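Local coordinates for protein AbiQ (Lactococcus lactis, PDB 4GLK) that acts as the toxin of a type III toxin-antitoxin system, an endoribonuclease that is neutralised by its cognate antitoxin RNA AntiQ, at residues T2-I13 and Q26-V37. The protein carries 1 engineered substitution. Residues are numbered along the deposited sequence; the frame is centred on the assembly and turned at random.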
loop_
_atom_site.group_PDB
_atom_site.type_symbol
_atom_site.label_atom_id
_atom_site.label_comp_id
_atom_site.label_asym_id
_atom_site.label_seq_id
_atom_site.Cartn_x
_atom_site.Cartn_y
_atom_site.Cartn_z
ATOM N N THR A 2 -7.720 11.721 -6.027
ATOM C CA THR A 2 -6.503 11.305 -6.740
ATOM C C THR A 2 -5.454 10.499 -5.966
ATOM O O THR A 2 -5.130 10.836 -4.836
ATOM C CB THR A 2 -5.821 12.515 -7.384
ATOM O OG1 THR A 2 -6.663 13.659 -7.280
ATOM C CG2 THR A 2 -5.462 12.273 -8.826
ATOM N N LEU A 3 -4.855 9.502 -6.629
ATOM C CA LEU A 3 -3.761 8.697 -6.079
ATOM C C LEU A 3 -2.464 9.558 -5.980
ATOM O O LEU A 3 -2.137 10.294 -6.911
ATOM C CB LEU A 3 -3.524 7.490 -7.009
ATOM C CG LEU A 3 -3.877 6.078 -6.545
ATOM C CD1 LEU A 3 -4.936 6.048 -5.475
ATOM C CD2 LEU A 3 -4.282 5.202 -7.741
ATOM N N ARG A 4 -1.747 9.463 -4.850
ATOM C CA ARG A 4 -0.524 10.217 -4.593
ATOM C C ARG A 4 0.400 9.387 -3.765
ATOM O O ARG A 4 -0.052 8.437 -3.136
ATOM C CB ARG A 4 -0.854 11.451 -3.745
ATOM C CG ARG A 4 -1.230 12.664 -4.503
ATOM C CD ARG A 4 -2.652 12.999 -4.224
ATOM N NE ARG A 4 -2.854 13.612 -2.914
ATOM C CZ ARG A 4 -4.051 13.758 -2.358
ATOM N NH1 ARG A 4 -5.134 13.316 -2.985
ATOM N NH2 ARG A 4 -4.179 14.343 -1.184
ATOM N N PHE A 5 1.658 9.845 -3.618
ATOM C CA PHE A 5 2.663 9.179 -2.794
ATOM C C PHE A 5 2.700 9.778 -1.411
ATOM O O PHE A 5 2.618 10.996 -1.237
ATOM C CB PHE A 5 4.061 9.245 -3.430
ATOM C CG PHE A 5 4.298 8.392 -4.657
ATOM C CD1 PHE A 5 4.187 7.010 -4.594
ATOM C CD2 PHE A 5 4.717 8.966 -5.851
ATOM C CE1 PHE A 5 4.477 6.215 -5.705
ATOM C CE2 PHE A 5 4.969 8.174 -6.975
ATOM C CZ PHE A 5 4.856 6.799 -6.890
ATOM N N PHE A 6 2.848 8.919 -0.422
ATOM C CA PHE A 6 2.910 9.366 0.960
ATOM C C PHE A 6 3.879 8.515 1.711
ATOM O O PHE A 6 4.230 7.407 1.273
ATOM C CB PHE A 6 1.547 9.168 1.653
ATOM C CG PHE A 6 0.409 10.006 1.130
ATOM C CD1 PHE A 6 0.189 11.291 1.616
ATOM C CD2 PHE A 6 -0.466 9.500 0.183
ATOM C CE1 PHE A 6 -0.856 12.074 1.117
ATOM C CE2 PHE A 6 -1.510 10.282 -0.312
ATOM C CZ PHE A 6 -1.711 11.557 0.175
ATOM N N THR A 7 4.253 9.018 2.893
ATOM C CA THR A 7 4.958 8.275 3.904
ATOM C C THR A 7 4.042 8.382 5.113
ATOM O O THR A 7 3.086 9.174 5.126
ATOM C CB THR A 7 6.417 8.741 4.150
ATOM O OG1 THR A 7 6.447 10.059 4.683
ATOM C CG2 THR A 7 7.326 8.593 2.908
ATOM N N VAL A 8 4.287 7.538 6.098
ATOM C CA VAL A 8 3.511 7.528 7.325
ATOM C C VAL A 8 4.506 7.830 8.445
ATOM O O VAL A 8 5.704 7.532 8.289
ATOM C CB VAL A 8 2.745 6.182 7.513
ATOM C CG1 VAL A 8 1.841 6.224 8.748
ATOM C CG2 VAL A 8 1.912 5.848 6.272
ATOM N N THR A 9 4.052 8.477 9.546
ATOM C CA THR A 9 4.970 8.776 10.652
ATOM C C THR A 9 5.505 7.458 11.244
ATOM O O THR A 9 4.746 6.483 11.368
ATOM C CB THR A 9 4.290 9.605 11.764
ATOM O OG1 THR A 9 3.230 8.853 12.332
ATOM C CG2 THR A 9 3.778 10.958 11.288
ATOM N N ASP A 10 6.804 7.440 11.608
ATOM C CA ASP A 10 7.487 6.310 12.235
ATOM C C ASP A 10 6.762 5.936 13.518
ATOM O O ASP A 10 6.630 4.750 13.821
ATOM C CB ASP A 10 8.971 6.655 12.508
ATOM C CG ASP A 10 9.863 6.814 11.262
ATOM O OD1 ASP A 10 9.581 6.152 10.230
ATOM O OD2 ASP A 10 10.870 7.567 11.337
ATOM N N GLU A 11 6.203 6.952 14.226
ATOM C CA GLU A 11 5.459 6.786 15.479
ATOM C C GLU A 11 4.169 5.988 15.275
ATOM O O GLU A 11 3.945 4.999 15.979
ATOM C CB GLU A 11 5.199 8.149 16.149
ATOM C CG GLU A 11 6.473 8.853 16.622
ATOM C CD GLU A 11 7.179 9.805 15.663
ATOM O OE1 GLU A 11 7.751 10.806 16.154
ATOM O OE2 GLU A 11 7.184 9.550 14.435
ATOM N N TYR A 12 3.338 6.387 14.285
ATOM C CA TYR A 12 2.114 5.673 13.946
ATOM C C TYR A 12 2.404 4.237 13.467
ATOM O O TYR A 12 1.679 3.318 13.846
ATOM C CB TYR A 12 1.329 6.407 12.862
ATOM C CG TYR A 12 0.014 5.726 12.588
ATOM C CD1 TYR A 12 -0.967 5.629 13.570
ATOM C CD2 TYR A 12 -0.221 5.098 11.364
ATOM C CE1 TYR A 12 -2.177 4.987 13.329
ATOM C CE2 TYR A 12 -1.426 4.445 11.111
ATOM C CZ TYR A 12 -2.400 4.393 12.097
ATOM O OH TYR A 12 -3.585 3.757 11.869
ATOM N N ILE A 13 3.434 4.046 12.617
ATOM C CA ILE A 13 3.811 2.705 12.130
ATOM C C ILE A 13 4.245 1.813 13.296
ATOM O O ILE A 13 3.763 0.680 13.401
ATOM C CB ILE A 13 4.882 2.798 11.005
ATOM C CG1 ILE A 13 4.292 3.482 9.745
ATOM C CG2 ILE A 13 5.513 1.428 10.672
ATOM C CD1 ILE A 13 3.160 2.706 8.967
ATOM N N GLN A 26 9.500 0.280 9.108
ATOM C CA GLN A 26 10.135 1.498 8.653
ATOM C C GLN A 26 10.779 2.244 9.816
ATOM O O GLN A 26 10.350 2.089 10.960
ATOM C CB GLN A 26 9.154 2.419 7.904
ATOM C CG GLN A 26 8.198 3.139 8.842
ATOM C CD GLN A 26 7.349 4.144 8.150
ATOM O OE1 GLN A 26 6.579 3.812 7.254
ATOM N NE2 GLN A 26 7.390 5.368 8.644
ATOM N N TYR A 27 11.794 3.060 9.503
ATOM C CA TYR A 27 12.456 4.014 10.385
ATOM C C TYR A 27 13.351 4.935 9.588
ATOM O O TYR A 27 14.092 4.451 8.739
ATOM C CB TYR A 27 13.217 3.391 11.568
ATOM C CG TYR A 27 13.408 4.420 12.668
ATOM C CD1 TYR A 27 12.365 4.751 13.529
ATOM C CD2 TYR A 27 14.593 5.148 12.771
ATOM C CE1 TYR A 27 12.501 5.762 14.477
ATOM C CE2 TYR A 27 14.753 6.135 13.741
ATOM C CZ TYR A 27 13.699 6.450 14.582
ATOM O OH TYR A 27 13.845 7.426 15.537
ATOM N N GLU A 28 13.269 6.260 9.843
ATOM C CA GLU A 28 14.064 7.309 9.185
ATOM C C GLU A 28 14.323 7.088 7.680
ATOM O O GLU A 28 13.497 7.515 6.876
ATOM C CB GLU A 28 15.348 7.583 9.968
ATOM C CG GLU A 28 15.178 8.696 10.986
ATOM C CD GLU A 28 16.184 8.744 12.124
ATOM O OE1 GLU A 28 17.273 8.136 12.005
ATOM O OE2 GLU A 28 15.864 9.378 13.156
ATOM N N ASN A 29 15.431 6.387 7.310
ATOM C CA ASN A 29 15.784 6.052 5.918
ATOM C C ASN A 29 15.685 4.557 5.524
ATOM O O ASN A 29 16.180 4.120 4.478
ATOM C CB ASN A 29 17.043 6.770 5.431
ATOM C CG ASN A 29 16.742 8.148 4.884
ATOM O OD1 ASN A 29 16.683 8.362 3.664
ATOM N ND2 ASN A 29 16.505 9.109 5.774
ATOM N N ASN A 30 14.990 3.797 6.370
ATOM C CA ASN A 30 14.576 2.418 6.160
ATOM C C ASN A 30 13.057 2.681 6.044
ATOM O O ASN A 30 12.265 2.062 6.752
ATOM C CB ASN A 30 14.903 1.521 7.402
ATOM C CG ASN A 30 16.276 1.710 8.020
ATOM O OD1 ASN A 30 17.295 1.243 7.496
ATOM N ND2 ASN A 30 16.330 2.376 9.169
ATOM N N ALA A 31 12.670 3.669 5.180
ATOM C CA ALA A 31 11.306 4.180 5.016
ATOM C C ALA A 31 10.463 3.546 3.910
ATOM O O ALA A 31 11.003 3.137 2.880
ATOM C CB ALA A 31 11.328 5.693 4.871
ATOM N N SER A 32 9.138 3.471 4.137
ATOM C CA SER A 32 8.172 2.875 3.226
ATOM C C SER A 32 7.401 3.924 2.421
ATOM O O SER A 32 6.984 4.941 2.970
ATOM C CB SER A 32 7.186 2.021 4.012
ATOM O OG SER A 32 7.791 0.851 4.533
ATOM N N THR A 33 7.223 3.684 1.127
ATOM C CA THR A 33 6.414 4.574 0.296
ATOM C C THR A 33 5.062 3.938 0.143
ATOM O O THR A 33 4.949 2.740 -0.123
ATOM C CB THR A 33 7.090 5.087 -0.990
ATOM O OG1 THR A 33 6.282 4.816 -2.143
ATOM C CG2 THR A 33 8.497 4.609 -1.156
ATOM N N TYR A 34 4.049 4.735 0.418
ATOM C CA TYR A 34 2.657 4.349 0.392
ATOM C C TYR A 34 1.965 5.111 -0.715
ATOM O O TYR A 34 2.395 6.206 -1.089
ATOM C CB TYR A 34 2.005 4.696 1.753
ATOM C CG TYR A 34 2.335 3.700 2.839
ATOM C CD1 TYR A 34 3.478 3.829 3.614
ATOM C CD2 TYR A 34 1.507 2.602 3.070
ATOM C CE1 TYR A 34 3.802 2.888 4.588
ATOM C CE2 TYR A 34 1.810 1.668 4.052
ATOM C CZ TYR A 34 2.958 1.812 4.809
ATOM O OH TYR A 34 3.244 0.873 5.764
ATOM N N VAL A 35 0.872 4.541 -1.221
ATOM C CA VAL A 35 0.027 5.160 -2.225
ATOM C C VAL A 35 -1.405 5.129 -1.713
ATOM O O VAL A 35 -1.843 4.135 -1.126
ATOM C CB VAL A 35 0.133 4.539 -3.644
ATOM C CG1 VAL A 35 -0.482 5.489 -4.675
ATOM C CG2 VAL A 35 1.586 4.208 -4.022
ATOM N N GLY A 36 -2.121 6.217 -1.951
ATOM C CA GLY A 36 -3.514 6.321 -1.549
ATOM C C GLY A 36 -4.221 7.552 -2.056
ATOM O O GLY A 36 -3.585 8.431 -2.646
ATOM N N VAL A 37 -5.543 7.653 -1.813
ATOM C CA VAL A 37 -6.400 6.668 -1.121
ATOM C C VAL A 37 -6.868 5.624 -2.139
ATOM O O VAL A 37 -7.320 5.962 -3.230
ATOM C CB VAL A 37 -7.599 7.338 -0.395
ATOM C CG1 VAL A 37 -8.387 6.334 0.431
ATOM C CG2 VAL A 37 -7.129 8.498 0.479
HETATM O O HOH W 1 6.033 5.507 5.413
HETATM O O HOH W 2 8.469 3.015 12.654
#
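Phe6 and Tyr34 form a hydrogen-bonded pair in the antiparallel sheet of the ToxN/AbiQ toxin fold, joining strand 4-8 to strand 33-40; Phe6 N to Tyr34 O and Tyr34 N to Phe6 O both measure 2.8 Å. Next along, Phe5 and Val35 lie side by side on the face covered by helix 110-124, with Val35 CG2 3.9 Å from Phe5 CD1, while Val35 CG1 meets Leu3 CG. On the other face the Phe6 ring lies beside Gly36, its edge turned to Gly36 O (CE2 to O 3.6 Å). With CG1 anti to the backbone N (chi1 -175°), Val8 turns CG2 over the Tyr34 ring, 4.0 Å from the centroid and 24° off the normal, a CH-pi contact. Beyond the Phe6-Tyr34 pair, a water bridges the separating chains: it accepts from Val8 N and donates to Gln26 OE1 and Ser32 O. The extended Gln26 side chain crosses Ile13, whose CG1 comes within 3.4 Å of Gln26 OE1. Gln26 NE2 donates to Val8 O, approached from above the carbonyl plane, and to Asp10 OD1 on the anti side, each 2.8 Å away. The other carboxylate oxygen, Asp10 OD2, sits over one face of the Tyr27 ring, toward its rim, and accepts from Glu28 N at 3.1 Å.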